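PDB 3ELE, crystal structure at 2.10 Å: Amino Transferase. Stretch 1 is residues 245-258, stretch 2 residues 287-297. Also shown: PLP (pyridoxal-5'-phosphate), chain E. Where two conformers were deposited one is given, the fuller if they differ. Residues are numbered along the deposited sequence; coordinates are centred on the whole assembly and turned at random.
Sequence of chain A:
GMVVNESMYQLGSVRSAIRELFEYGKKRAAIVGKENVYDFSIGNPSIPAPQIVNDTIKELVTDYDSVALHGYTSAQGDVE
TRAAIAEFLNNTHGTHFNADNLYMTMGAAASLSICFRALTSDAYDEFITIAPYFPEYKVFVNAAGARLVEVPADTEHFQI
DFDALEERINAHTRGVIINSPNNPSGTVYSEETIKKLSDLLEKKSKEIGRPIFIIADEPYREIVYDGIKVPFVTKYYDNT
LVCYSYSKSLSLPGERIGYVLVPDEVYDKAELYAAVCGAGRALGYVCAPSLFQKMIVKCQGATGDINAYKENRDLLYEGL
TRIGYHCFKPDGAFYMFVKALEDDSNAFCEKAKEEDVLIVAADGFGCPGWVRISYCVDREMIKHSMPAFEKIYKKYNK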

# COMPACT_ATOMS: atom_id res chain seq x y z
N SER A 245 1.20 1.73 13.80
CA SER A 245 2.34 1.83 12.91
C SER A 245 3.56 2.27 13.70
O SER A 245 3.43 2.81 14.80
CB SER A 245 2.07 2.77 11.74
OG SER A 245 2.22 4.13 12.10
N TYR A 246 4.73 2.05 13.11
CA TYR A 246 6.03 2.43 13.70
C TYR A 246 6.52 3.80 13.21
O TYR A 246 7.68 4.14 13.39
CB TYR A 246 7.05 1.31 13.46
CG TYR A 246 6.64 0.02 14.13
CD1 TYR A 246 5.80 -0.89 13.48
CD2 TYR A 246 7.04 -0.27 15.44
CE1 TYR A 246 5.38 -2.06 14.10
CE2 TYR A 246 6.62 -1.48 16.08
CZ TYR A 246 5.79 -2.36 15.40
OH TYR A 246 5.36 -3.54 15.97
N SER A 247 5.61 4.60 12.62
CA SER A 247 5.92 5.92 12.09
C SER A 247 6.40 6.90 13.16
O SER A 247 7.32 7.67 12.90
CB SER A 247 4.72 6.50 11.32
OG SER A 247 4.32 5.63 10.24
N LYS A 248 5.81 6.85 14.35
CA LYS A 248 6.18 7.75 15.47
C LYS A 248 7.09 7.12 16.52
O LYS A 248 8.04 7.76 17.00
CB LYS A 248 4.93 8.30 16.15
CG LYS A 248 4.25 9.41 15.37
CD LYS A 248 3.34 8.92 14.27
CE LYS A 248 2.99 10.02 13.28
NZ LYS A 248 2.14 9.48 12.20
N SER A 249 6.78 5.87 16.87
CA SER A 249 7.52 5.12 17.89
C SER A 249 8.98 4.89 17.49
O SER A 249 9.86 5.11 18.29
CB SER A 249 6.80 3.79 18.20
OG SER A 249 6.83 2.92 17.10
N LEU A 250 9.21 4.51 16.23
CA LEU A 250 10.55 4.30 15.67
C LEU A 250 11.01 5.41 14.69
O LEU A 250 12.11 5.31 14.16
CB LEU A 250 10.60 2.92 14.98
CG LEU A 250 10.55 1.68 15.86
CD1 LEU A 250 10.42 0.42 14.99
CD2 LEU A 250 11.79 1.59 16.78
N SER A 251 10.19 6.45 14.47
CA SER A 251 10.53 7.53 13.51
C SER A 251 10.77 7.01 12.08
O SER A 251 11.71 7.46 11.39
CB SER A 251 11.69 8.41 14.02
OG SER A 251 11.29 9.14 15.15
N LEU A 252 9.90 6.09 11.65
CA LEU A 252 9.99 5.48 10.34
C LEU A 252 8.72 5.75 9.49
O LEU A 252 8.20 4.82 8.88
CB LEU A 252 10.24 3.97 10.50
CG LEU A 252 11.41 3.49 11.35
CD1 LEU A 252 11.45 1.99 11.44
CD2 LEU A 252 12.76 4.02 10.82
N PRO A 253 8.26 7.03 9.41
CA PRO A 253 7.02 7.30 8.67
C PRO A 253 7.05 6.99 7.17
O PRO A 253 6.03 6.60 6.62
CB PRO A 253 6.78 8.80 8.91
CG PRO A 253 8.04 9.35 9.18
CD PRO A 253 8.82 8.30 9.92
N GLY A 254 8.20 7.20 6.55
CA GLY A 254 8.40 6.89 5.14
C GLY A 254 8.60 5.42 4.83
O GLY A 254 8.53 5.07 3.67
N GLU A 255 8.86 4.57 5.84
CA GLU A 255 9.08 3.12 5.62
C GLU A 255 7.82 2.24 5.49
O GLU A 255 7.89 1.14 4.94
CB GLU A 255 10.08 2.58 6.66
CG GLU A 255 11.41 3.38 6.77
CD GLU A 255 12.18 3.57 5.46
OE1 GLU A 255 11.75 3.11 4.38
OE2 GLU A 255 13.27 4.20 5.50
N ARG A 256 6.68 2.74 5.95
CA ARG A 256 5.36 2.11 5.75
C ARG A 256 5.27 0.72 6.39
O ARG A 256 5.29 -0.29 5.70
CB ARG A 256 5.00 2.07 4.23
CG ARG A 256 5.33 3.33 3.42
CD ARG A 256 4.88 4.60 4.10
NE ARG A 256 3.44 4.65 4.32
CZ ARG A 256 2.80 5.13 5.38
NH1 ARG A 256 3.42 5.55 6.46
NH2 ARG A 256 1.47 5.11 5.38
N ILE A 257 5.23 0.69 7.71
CA ILE A 257 5.11 -0.58 8.45
C ILE A 257 4.22 -0.41 9.68
O ILE A 257 4.45 0.43 10.54
CB ILE A 257 6.52 -1.16 8.78
CG1 ILE A 257 6.42 -2.53 9.49
CG2 ILE A 257 7.39 -0.14 9.56
CD1 ILE A 257 5.72 -3.61 8.72
N GLY A 258 3.17 -1.22 9.73
CA GLY A 258 2.27 -1.21 10.85
C GLY A 258 1.46 -2.47 10.89
O GLY A 258 1.86 -3.49 10.32
N1 PLP E . -3.38 8.61 12.48
C2 PLP E . -3.06 9.86 13.02
C2A PLP E . -3.93 10.44 14.09
C3 PLP E . -1.92 10.56 12.57
O3 PLP E . -1.59 11.78 13.10
C4 PLP E . -1.11 10.01 11.55
C4A PLP E . -0.20 10.99 10.83
O4A PLP E . -0.63 11.65 9.88
C5 PLP E . -1.46 8.73 11.02
C6 PLP E . -2.60 8.04 11.49
C5A PLP E . -0.68 8.07 9.90
O4P PLP E . 0.34 7.23 10.34
P PLP E . 1.12 6.37 9.23
O1P PLP E . 1.52 5.04 9.81
O2P PLP E . 2.40 7.08 8.88
O3P PLP E . 0.31 6.16 8.00
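Stretch 2 (287-297) CAPSLFQKMIV

Stretch 1 runs as an irregular chain of loops and turns that folds back on itself. The amide of Tyr246 donates to the carbonyl of Ile257 (N to O, 3.1 Å), which brings the two ends of the segment together, while Tyr246 O accepts from Leu250 N at 3.2 Å and closes the first turn. A second turn follows, in which Glu255 N donates to Leu252 O at 3.1 Å; residues 253-255 have helical phi/psi values without the regular bonds. Arg256 then takes up a left-handed conformation (62/71) before Ile257 becomes extended.

Stretch 2 enters in an extended conformation at Cys287 and Ala288, and Pro289 occupies the N-cap position of the helix that follows. The first turn is established by the bond from Gln293 N to Pro289 O (2.9 Å), and the side chain of Gln293 reaches back to the start of the segment, its NE2 donating to Ala288 O at 2.9 Å. The nearest CA atoms across the stretches are those of Ile257 and Ala288, 6.3 Å apart. The lead-in, Ala288 and Pro289, lies by residues 255-257; within the helix, Phe292 meets Glu255 and Ile257, Met295 meets Leu252, and Ile296 meets Ile257 and Tyr246. No hydrogen bond links the two segments, so the contact, which buries 467 Å² in total, rests on packing.

Ile257 has the largest area covered by the other stretch, 80 Å². Its CD1 approaches Ala288 CB at 3.7 Å, its CG1 meets Ile296 CD1 at 3.6 Å, and its CB lies 4.2 Å from Phe292 CB; one side chain thus touches both the lead-in to the helix and residues one turn apart within it. Beside it, Pro289 packs against main-chain carbonyls, with its CD 3.2 Å from Arg256 O and its CG 3.8 Å from Glu255 O.

Two aromatic rings receive aliphatic groups on a face. Glu255 CB sits 3.8 Å from the centroid of the Phe292 ring, only 14° off the normal, while Glu255 OE1 approaches Phe292 CZ at 3.2 Å; both carboxylate oxygens are hydrogen-bonded elsewhere in the structure. In the reverse arrangement, stretch 1 supplies the ring: Ile296 CG1 stands 3.9 Å from the centroid of Tyr246. The CA-to-CB bond of selenomethionine Met295 points sideways relative to stretch 1, but the end of its side chain comes nearer, placing CE 3.6 Å from Leu252 CD1.

The CA-to-CB bond of Arg256 also points sideways, but the end of its side chain leads away from stretch 2 to the cofactor, where Arg256 NH1 and NH2 donate to PLP O2P and O3P at 3.0 and 3.1 Å. Ser245 OG donates to PLP O1P at 2.6 Å, so stretch 1 holds the phosphate while packing against the helix.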

# COMPACT_ATOMS: atom_id res chain seq x y z
N CYS A 287 2.01 -7.48 0.53
CA CYS A 287 2.55 -7.69 1.87
C CYS A 287 3.28 -6.43 2.34
O CYS A 287 3.67 -5.61 1.50
CB CYS A 287 3.53 -8.87 1.91
SG CYS A 287 5.07 -8.70 0.96
N ALA A 288 3.48 -6.30 3.66
CA ALA A 288 4.26 -5.20 4.22
C ALA A 288 5.70 -5.39 3.79
O ALA A 288 6.09 -6.53 3.51
CB ALA A 288 4.17 -5.18 5.75
N PRO A 289 6.50 -4.29 3.72
CA PRO A 289 7.88 -4.46 3.27
C PRO A 289 8.67 -5.48 4.12
O PRO A 289 8.82 -5.33 5.34
CB PRO A 289 8.45 -3.05 3.36
CG PRO A 289 7.28 -2.17 3.23
CD PRO A 289 6.22 -2.87 4.00
N SER A 290 9.16 -6.50 3.42
CA SER A 290 9.83 -7.66 4.02
C SER A 290 11.03 -7.29 4.91
O SER A 290 11.17 -7.83 6.00
CB SER A 290 10.24 -8.63 2.91
OG SER A 290 10.70 -9.85 3.45
N LEU A 291 11.86 -6.35 4.45
CA LEU A 291 13.05 -5.89 5.22
C LEU A 291 12.61 -5.36 6.58
O LEU A 291 13.20 -5.71 7.62
CB LEU A 291 13.84 -4.81 4.44
CG LEU A 291 14.95 -4.04 5.17
CD1 LEU A 291 15.97 -5.02 5.64
CD2 LEU A 291 15.58 -2.98 4.27
N PHE A 292 11.54 -4.55 6.57
CA PHE A 292 10.99 -3.93 7.80
C PHE A 292 10.24 -4.92 8.69
O PHE A 292 10.34 -4.81 9.90
CB PHE A 292 10.20 -2.65 7.48
CG PHE A 292 11.04 -1.62 6.77
CD1 PHE A 292 12.14 -1.04 7.40
CD2 PHE A 292 10.78 -1.25 5.46
CE1 PHE A 292 12.95 -0.12 6.72
CE2 PHE A 292 11.58 -0.32 4.79
CZ PHE A 292 12.65 0.23 5.41
N GLN A 293 9.54 -5.90 8.11
CA GLN A 293 8.93 -6.97 8.92
C GLN A 293 9.98 -7.73 9.72
O GLN A 293 9.80 -7.95 10.91
CB GLN A 293 8.17 -7.99 8.07
CG GLN A 293 6.91 -7.47 7.39
CD GLN A 293 6.05 -8.60 6.85
OE1 GLN A 293 5.76 -9.55 7.57
NE2 GLN A 293 5.61 -8.50 5.58
N LYS A 294 11.08 -8.11 9.05
CA LYS A 294 12.17 -8.85 9.69
C LYS A 294 12.89 -7.99 10.74
O LYS A 294 13.25 -8.50 11.80
CB LYS A 294 13.10 -9.48 8.64
CG LYS A 294 12.33 -10.46 7.71
CD LYS A 294 13.22 -11.21 6.75
CE LYS A 294 12.49 -11.66 5.49
NZ LYS A 294 11.15 -12.30 5.68
N MSE A 295 13.05 -6.70 10.44
CA MSE A 295 13.69 -5.74 11.37
C MSE A 295 12.86 -5.55 12.66
O MSE A 295 13.44 -5.46 13.76
CB MSE A 295 13.95 -4.40 10.65
CG MSE A 295 14.46 -3.23 11.51
SE MSE A 295 13.10 -2.23 12.50
CE MSE A 295 12.06 -1.56 11.04
N ILE A 296 11.54 -5.45 12.53
CA ILE A 296 10.61 -5.24 13.67
C ILE A 296 10.70 -6.34 14.75
O ILE A 296 10.47 -6.06 15.94
CB ILE A 296 9.11 -4.97 13.18
CG1 ILE A 296 8.82 -3.47 13.04
CG2 ILE A 296 8.05 -5.50 14.13
CD1 ILE A 296 9.18 -2.91 11.75
N VAL A 297 11.07 -7.56 14.34
CA VAL A 297 11.27 -8.70 15.25
C VAL A 297 12.23 -8.36 16.40
O VAL A 297 11.99 -8.76 17.54
CB VAL A 297 11.78 -9.97 14.48
CG1 VAL A 297 12.12 -11.14 15.44
CG2 VAL A 297 10.76 -10.40 13.46